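Local coordinates for proton-dependent oligopeptide transporter family protein (Xanthomonas campestris, PDB 6EI3), which probably imports short peptides across the membrane by coupling their movement to protons, as a POT-family member of the major facilitator superfamily, at residues A[19-24]-A[170-175]; A[85-90]-A[177-182]. All coordinates share one frame; numbering follows the deposited sequence.

Contact 1 (A[19-24]-A[170-175]); sequences YGMRNI and WAFGIP. With 78M ((2S)-2,3-dihydroxypropyl(7Z)-pentadec-7-enoate), chain D.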
loop_
_atom_site.group_PDB
_atom_site.type_symbol
_atom_site.label_atom_id
_atom_site.label_comp_id
_atom_site.label_asym_id
_atom_site.label_seq_id
_atom_site.Cartn_x
_atom_site.Cartn_y
_atom_site.Cartn_z
ATOM N N TYR A 19 -9.657 -8.635 -0.218
ATOM C CA TYR A 19 -8.860 -9.344 -1.219
ATOM C C TYR A 19 -9.728 -9.971 -2.295
ATOM O O TYR A 19 -9.346 -9.979 -3.461
ATOM C CB TYR A 19 -7.959 -10.385 -0.545
ATOM C CG TYR A 19 -6.791 -9.739 0.174
ATOM C CD1 TYR A 19 -5.761 -9.133 -0.538
ATOM C CD2 TYR A 19 -6.726 -9.718 1.562
ATOM C CE1 TYR A 19 -4.685 -8.530 0.118
ATOM C CE2 TYR A 19 -5.652 -9.129 2.230
ATOM C CZ TYR A 19 -4.634 -8.532 1.501
ATOM O OH TYR A 19 -3.563 -7.958 2.142
ATOM N N GLY A 20 -10.888 -10.475 -1.875
ATOM C CA GLY A 20 -11.892 -11.081 -2.741
ATOM C C GLY A 20 -12.366 -10.114 -3.799
ATOM O O GLY A 20 -12.310 -10.449 -4.980
ATOM N N MET A 21 -12.762 -8.888 -3.412
ATOM C CA MET A 21 -13.192 -7.926 -4.432
ATOM C C MET A 21 -12.001 -7.346 -5.240
ATOM O O MET A 21 -12.082 -7.254 -6.461
ATOM C CB MET A 21 -14.133 -6.825 -3.864
ATOM C CG MET A 21 -13.470 -5.628 -3.184
ATOM S SD MET A 21 -12.736 -4.332 -4.249
ATOM C CE MET A 21 -13.856 -4.284 -5.545
ATOM N N ARG A 22 -10.897 -6.996 -4.571
ATOM C CA ARG A 22 -9.739 -6.368 -5.224
ATOM C C ARG A 22 -9.076 -7.245 -6.310
ATOM O O ARG A 22 -8.751 -6.739 -7.393
ATOM C CB ARG A 22 -8.732 -5.932 -4.160
ATOM C CG ARG A 22 -7.794 -4.793 -4.578
ATOM C CD ARG A 22 -6.537 -5.228 -5.305
ATOM N NE ARG A 22 -5.835 -6.373 -4.710
ATOM C CZ ARG A 22 -4.856 -6.284 -3.811
ATOM N NH1 ARG A 22 -4.483 -5.101 -3.337
ATOM N NH2 ARG A 22 -4.252 -7.376 -3.373
ATOM N N ASN A 23 -8.917 -8.553 -6.019
ATOM C CA ASN A 23 -8.239 -9.544 -6.857
ATOM C C ASN A 23 -9.071 -10.022 -8.063
ATOM O O ASN A 23 -8.508 -10.668 -8.939
ATOM C CB ASN A 23 -7.715 -10.739 -5.991
ATOM C CG ASN A 23 -6.650 -10.303 -4.995
ATOM O OD1 ASN A 23 -6.334 -9.118 -4.863
ATOM N ND2 ASN A 23 -6.098 -11.227 -4.236
ATOM N N ILE A 24 -10.365 -9.642 -8.166
ATOM C CA ILE A 24 -11.161 -9.955 -9.368
ATOM C C ILE A 24 -11.509 -8.686 -10.140
ATOM O O ILE A 24 -12.091 -8.775 -11.216
ATOM C CB ILE A 24 -12.446 -10.796 -9.116
ATOM C CG1 ILE A 24 -13.389 -10.128 -8.095
ATOM C CG2 ILE A 24 -12.109 -12.204 -8.738
ATOM C CD1 ILE A 24 -14.877 -10.276 -8.391
ATOM N N TRP A 170 -22.526 -12.745 -8.072
ATOM C CA TRP A 170 -22.076 -13.718 -7.082
ATOM C C TRP A 170 -20.676 -13.388 -6.620
ATOM O O TRP A 170 -20.413 -13.405 -5.419
ATOM C CB TRP A 170 -22.160 -15.158 -7.615
ATOM C CG TRP A 170 -23.575 -15.637 -7.767
ATOM C CD1 TRP A 170 -24.375 -15.491 -8.859
ATOM C CD2 TRP A 170 -24.382 -16.268 -6.759
ATOM N NE1 TRP A 170 -25.616 -16.025 -8.610
ATOM C CE2 TRP A 170 -25.658 -16.486 -7.320
ATOM C CE3 TRP A 170 -24.145 -16.687 -5.438
ATOM C CZ2 TRP A 170 -26.695 -17.113 -6.613
ATOM C CZ3 TRP A 170 -25.170 -17.308 -4.735
ATOM C CH2 TRP A 170 -26.434 -17.496 -5.313
ATOM N N ALA A 171 -19.782 -13.048 -7.562
ATOM C CA ALA A 171 -18.387 -12.758 -7.246
ATOM C C ALA A 171 -18.210 -11.497 -6.375
ATOM O O ALA A 171 -17.357 -11.498 -5.477
ATOM C CB ALA A 171 -17.590 -12.650 -8.518
ATOM N N PHE A 172 -19.019 -10.446 -6.608
ATOM C CA PHE A 172 -18.943 -9.247 -5.772
ATOM C C PHE A 172 -19.905 -9.402 -4.574
ATOM O O PHE A 172 -19.634 -8.860 -3.500
ATOM C CB PHE A 172 -19.205 -7.944 -6.573
ATOM C CG PHE A 172 -18.134 -7.608 -7.595
ATOM C CD1 PHE A 172 -16.870 -7.181 -7.192
ATOM C CD2 PHE A 172 -18.383 -7.736 -8.957
ATOM C CE1 PHE A 172 -15.884 -6.849 -8.134
ATOM C CE2 PHE A 172 -17.393 -7.411 -9.901
ATOM C CZ PHE A 172 -16.145 -6.978 -9.480
ATOM N N GLY A 173 -20.982 -10.182 -4.759
ATOM C CA GLY A 173 -21.950 -10.461 -3.694
ATOM C C GLY A 173 -21.380 -11.165 -2.473
ATOM O O GLY A 173 -21.705 -10.777 -1.356
ATOM N N ILE A 174 -20.511 -12.187 -2.666
ATOM C CA ILE A 174 -19.858 -12.923 -1.567
ATOM C C ILE A 174 -19.006 -11.952 -0.691
ATOM O O ILE A 174 -19.313 -11.853 0.491
ATOM C CB ILE A 174 -19.080 -14.192 -2.041
ATOM C CG1 ILE A 174 -20.053 -15.253 -2.622
ATOM C CG2 ILE A 174 -18.191 -14.773 -0.904
ATOM C CD1 ILE A 174 -19.406 -16.264 -3.611
ATOM N N PRO A 175 -18.002 -11.193 -1.226
ATOM C CA PRO A 175 -17.281 -10.221 -0.379
ATOM C C PRO A 175 -18.210 -9.193 0.281
ATOM O O PRO A 175 -17.944 -8.768 1.396
ATOM C CB PRO A 175 -16.306 -9.531 -1.366
ATOM C CG PRO A 175 -16.097 -10.527 -2.452
ATOM C CD PRO A 175 -17.451 -11.192 -2.601
HETATM O O21 78M D . -27.205 -16.678 -10.953
HETATM C C20 78M D . -28.225 -15.743 -10.638
HETATM C C18 78M D . -27.850 -14.343 -11.069
HETATM O O19 78M D . -26.432 -14.151 -10.997
HETATM C C17 78M D . -28.551 -13.273 -10.261
HETATM O O2 78M D . -28.218 -13.564 -8.882
HETATM C C1 78M D . -28.111 -12.551 -8.016
HETATM O O1 78M D . -28.116 -11.387 -8.327
HETATM C C2 78M D . -28.026 -13.059 -6.609
HETATM C C3 78M D . -26.650 -12.919 -5.979
HETATM C C4 78M D . -26.646 -13.468 -4.569
HETATM C C5 78M D . -25.359 -13.303 -3.793
HETATM C C6 78M D . -25.486 -13.827 -2.367
HETATM C C7 78M D . -24.211 -13.749 -1.586
HETATM C C8 78M D . -23.704 -14.670 -0.783
HETATM C C9 78M D . -24.263 -16.025 -0.477
HETATM C C10 78M D . -23.299 -17.153 -0.854
HETATM C C11 78M D . -22.558 -17.784 0.320
HETATM C C12 78M D . -21.524 -16.893 1.011
HETATM C C13 78M D . -20.853 -17.553 2.211
HETATM C C15 78M D . -20.662 -15.833 4.050
HETATM C C14 78M D . -19.931 -16.657 3.011
#
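Chi1 of Ile24 (56°) sets CG1 between the backbone N and the carbonyl carbon, and CD1, at its end, meets the 170-175 helix. Phe172 turns the other way at chi1 (-67°), its CG anti to the carbonyl carbon, and the two side chains run past one another in opposite senses. Ile24 CD1 lies over one face of the Phe172 ring in a CH-pi contact, 3.7 Å from the centroid and offset toward the rim. The same methyl carbon is 3.6 Å from Ala171 CB. Met21, bent at chi2 and chi3, comes obliquely to the ring, with CE 4.2 Å from Phe172 CE1. This is apolar, fully buried packing in the MFS transporter fold, joining residues 19-24, which begin on helix 4-22, to helix 168-188. Pro175 closes in on the backbone at Gly20, where its CG is 4.0 Å from Gly20 C and 3.8 Å from Met21 N. Phe28 and Phe103 also meet the Phe172 ring edge-to-face. Beyond the interface, Trp170 NE1 donates a 2.9 Å hydrogen bond to O21 of the monoacylglycerol 78M, whose C3 sits over the centre of one indole face, 3.9 Å above its plane.

Contact 2 (A[85-90]-A[177-182]); sequences IYCAGH and ILMFIA. With 78M ((2S)-2,3-dihydroxypropyl(7Z)-pentadec-7-enoate), chain D.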
loop_
_atom_site.group_PDB
_atom_site.type_symbol
_atom_site.label_atom_id
_atom_site.label_comp_id
_atom_site.label_asym_id
_atom_site.label_seq_id
_atom_site.Cartn_x
_atom_site.Cartn_y
_atom_site.Cartn_z
ATOM N N ILE A 85 -20.145 2.608 5.597
ATOM C CA ILE A 85 -19.900 3.241 4.293
ATOM C C ILE A 85 -19.331 2.155 3.359
ATOM O O ILE A 85 -19.759 2.017 2.216
ATOM C CB ILE A 85 -18.970 4.488 4.436
ATOM C CG1 ILE A 85 -19.748 5.666 5.118
ATOM C CG2 ILE A 85 -18.426 4.934 3.069
ATOM C CD1 ILE A 85 -18.910 6.850 5.633
ATOM N N TYR A 86 -18.398 1.357 3.901
ATOM C CA TYR A 86 -17.704 0.251 3.267
ATOM C C TYR A 86 -18.758 -0.740 2.729
ATOM O O TYR A 86 -18.693 -1.120 1.554
ATOM C CB TYR A 86 -16.793 -0.362 4.336
ATOM C CG TYR A 86 -15.614 -1.216 3.921
ATOM C CD1 TYR A 86 -15.590 -1.861 2.683
ATOM C CD2 TYR A 86 -14.585 -1.487 4.815
ATOM C CE1 TYR A 86 -14.563 -2.743 2.349
ATOM C CE2 TYR A 86 -13.577 -2.393 4.508
ATOM C CZ TYR A 86 -13.555 -3.002 3.264
ATOM O OH TYR A 86 -12.529 -3.863 2.975
ATOM N N CYS A 87 -19.753 -1.113 3.582
ATOM C CA CYS A 87 -20.891 -1.979 3.251
ATOM C C CYS A 87 -21.717 -1.357 2.111
ATOM O O CYS A 87 -22.083 -2.061 1.177
ATOM C CB CYS A 87 -21.760 -2.218 4.485
ATOM S SG CYS A 87 -21.053 -3.378 5.685
ATOM N N ALA A 88 -22.012 -0.048 2.199
ATOM C CA ALA A 88 -22.773 0.700 1.189
ATOM C C ALA A 88 -22.075 0.657 -0.185
ATOM O O ALA A 88 -22.758 0.561 -1.204
ATOM C CB ALA A 88 -22.979 2.132 1.643
ATOM N N GLY A 89 -20.731 0.663 -0.184
ATOM C CA GLY A 89 -19.917 0.550 -1.388
ATOM C C GLY A 89 -20.078 -0.805 -2.044
ATOM O O GLY A 89 -20.274 -0.890 -3.266
ATOM N N HIS A 90 -20.034 -1.877 -1.219
ATOM C CA HIS A 90 -20.251 -3.253 -1.677
ATOM C C HIS A 90 -21.653 -3.414 -2.258
ATOM O O HIS A 90 -21.788 -4.036 -3.303
ATOM C CB HIS A 90 -20.013 -4.266 -0.566
ATOM C CG HIS A 90 -18.583 -4.637 -0.389
ATOM N ND1 HIS A 90 -17.925 -5.423 -1.313
ATOM C CD2 HIS A 90 -17.743 -4.362 0.632
ATOM C CE1 HIS A 90 -16.696 -5.570 -0.853
ATOM N NE2 HIS A 90 -16.541 -4.946 0.321
ATOM N N ILE A 177 -21.384 -9.677 1.364
ATOM C CA ILE A 177 -22.021 -10.351 2.525
ATOM C C ILE A 177 -21.037 -10.508 3.694
ATOM O O ILE A 177 -21.388 -10.248 4.844
ATOM C CB ILE A 177 -22.694 -11.692 2.101
ATOM C CG1 ILE A 177 -23.942 -11.430 1.204
ATOM C CG2 ILE A 177 -23.046 -12.591 3.304
ATOM C CD1 ILE A 177 -25.236 -10.672 1.899
ATOM N N LEU A 178 -19.792 -10.866 3.388
ATOM C CA LEU A 178 -18.743 -11.010 4.390
ATOM C C LEU A 178 -18.438 -9.706 5.097
ATOM O O LEU A 178 -18.144 -9.732 6.287
ATOM C CB LEU A 178 -17.472 -11.626 3.786
ATOM C CG LEU A 178 -17.549 -13.140 3.593
ATOM C CD1 LEU A 178 -16.445 -13.598 2.704
ATOM C CD2 LEU A 178 -17.462 -13.874 4.933
ATOM N N MET A 179 -18.532 -8.576 4.381
ATOM C CA MET A 179 -18.313 -7.244 4.944
ATOM C C MET A 179 -19.488 -6.886 5.843
ATOM O O MET A 179 -19.288 -6.293 6.900
ATOM C CB MET A 179 -18.124 -6.194 3.825
ATOM C CG MET A 179 -17.519 -4.890 4.313
ATOM S SD MET A 179 -15.977 -5.112 5.275
ATOM C CE MET A 179 -16.313 -3.995 6.638
ATOM N N PHE A 180 -20.718 -7.254 5.437
ATOM C CA PHE A 180 -21.888 -7.032 6.279
ATOM C C PHE A 180 -21.691 -7.822 7.585
ATOM O O PHE A 180 -21.913 -7.286 8.667
ATOM C CB PHE A 180 -23.201 -7.450 5.577
ATOM C CG PHE A 180 -24.350 -7.538 6.558
ATOM C CD1 PHE A 180 -25.048 -6.398 6.942
ATOM C CD2 PHE A 180 -24.686 -8.750 7.157
ATOM C CE1 PHE A 180 -26.090 -6.478 7.878
ATOM C CE2 PHE A 180 -25.699 -8.816 8.120
ATOM C CZ PHE A 180 -26.396 -7.683 8.466
ATOM N N ILE A 181 -21.239 -9.087 7.467
ATOM C CA ILE A 181 -20.985 -9.959 8.623
ATOM C C ILE A 181 -19.853 -9.398 9.471
ATOM O O ILE A 181 -19.955 -9.463 10.692
ATOM C CB ILE A 181 -20.707 -11.430 8.197
ATOM C CG1 ILE A 181 -21.994 -12.095 7.613
ATOM C CG2 ILE A 181 -20.129 -12.244 9.387
ATOM C CD1 ILE A 181 -21.743 -13.431 6.855
ATOM N N ALA A 182 -18.769 -8.870 8.832
ATOM C CA ALA A 182 -17.639 -8.267 9.550
ATOM C C ALA A 182 -18.124 -7.112 10.427
ATOM O O ALA A 182 -17.729 -7.021 11.593
ATOM C CB ALA A 182 -16.594 -7.743 8.559
HETATM O O21 78M D . -27.205 -16.678 -10.953
HETATM C C20 78M D . -28.225 -15.743 -10.638
HETATM C C18 78M D . -27.850 -14.343 -11.069
HETATM O O19 78M D . -26.432 -14.151 -10.997
HETATM C C17 78M D . -28.551 -13.273 -10.261
HETATM O O2 78M D . -28.218 -13.564 -8.882
HETATM C C1 78M D . -28.111 -12.551 -8.016
HETATM O O1 78M D . -28.116 -11.387 -8.327
HETATM C C2 78M D . -28.026 -13.059 -6.609
HETATM C C3 78M D . -26.650 -12.919 -5.979
HETATM C C4 78M D . -26.646 -13.468 -4.569
HETATM C C5 78M D . -25.359 -13.303 -3.793
HETATM C C6 78M D . -25.486 -13.827 -2.367
HETATM C C7 78M D . -24.211 -13.749 -1.586
HETATM C C8 78M D . -23.704 -14.670 -0.783
HETATM C C9 78M D . -24.263 -16.025 -0.477
HETATM C C10 78M D . -23.299 -17.153 -0.854
HETATM C C11 78M D . -22.558 -17.784 0.320
HETATM C C12 78M D . -21.524 -16.893 1.011
HETATM C C13 78M D . -20.853 -17.553 2.211
HETATM C C15 78M D . -20.662 -15.833 4.050
HETATM C C14 78M D . -19.931 -16.657 3.011
#
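Met179 reaches from helix 168-188 to Tyr86 on helix 62-95 and makes a Met-aromatic contact within an antiparallel helix pair of the MFS fold. The axes of the two short segments run at 163° to each other and approach to 9.2 Å. With CG anti to its backbone N (chi1 -164°) and the chain bent at chi2 and chi3, Met179 crosses the Tyr86 side chain at about a right angle. Its SD sits over the centre of one ring face, 3.7 Å from the centroid and 11° off the ring normal. CE lies over the same face, 3.5 Å from Tyr86 CD2, and adds a CH-pi contact. The phenol OH, in turn, is hydrogen-bonded to Glu14 of helix 4-22, so the tyrosine ties a third helix to this pair. Cys87 packs against the backbone of the opposing helix: its SG is 3.6 Å from Met179 O and 3.8 Å from Phe180 CA, and more loosely near Met179 CG. One turn on, His90 meets CB and CG of Met179, while Tyr86 takes SD and CE and shares CG. His90 CD2 is 3.7 Å from both CB and CG of Met179.

Overall arrangement
Contacts 1 and 2 follow one another along helix 168-188: contact 1 pairs its residues 170-175 with 19-24, and contact 2 pairs its residues 177-182 with 85-90 of helix 62-95. Their centres are about 11 Å apart. His90 joins them: its CE1 is 4.0 Å from Met21 CG and likewise 4.0 Å from Pro175 CB, so the three helices share continuous packing. One 78M molecule follows the same helix past both contacts. Its headgroup lies at Trp170, while its acyl chain runs on to Ile177, where 78M C7 is 3.6 Å from Ile177 CG1, and ends near Leu178 and Ile181, with 78M C15 3.8 Å from Ile181 CD1. This lipid thus touches residues that take no part in either contact.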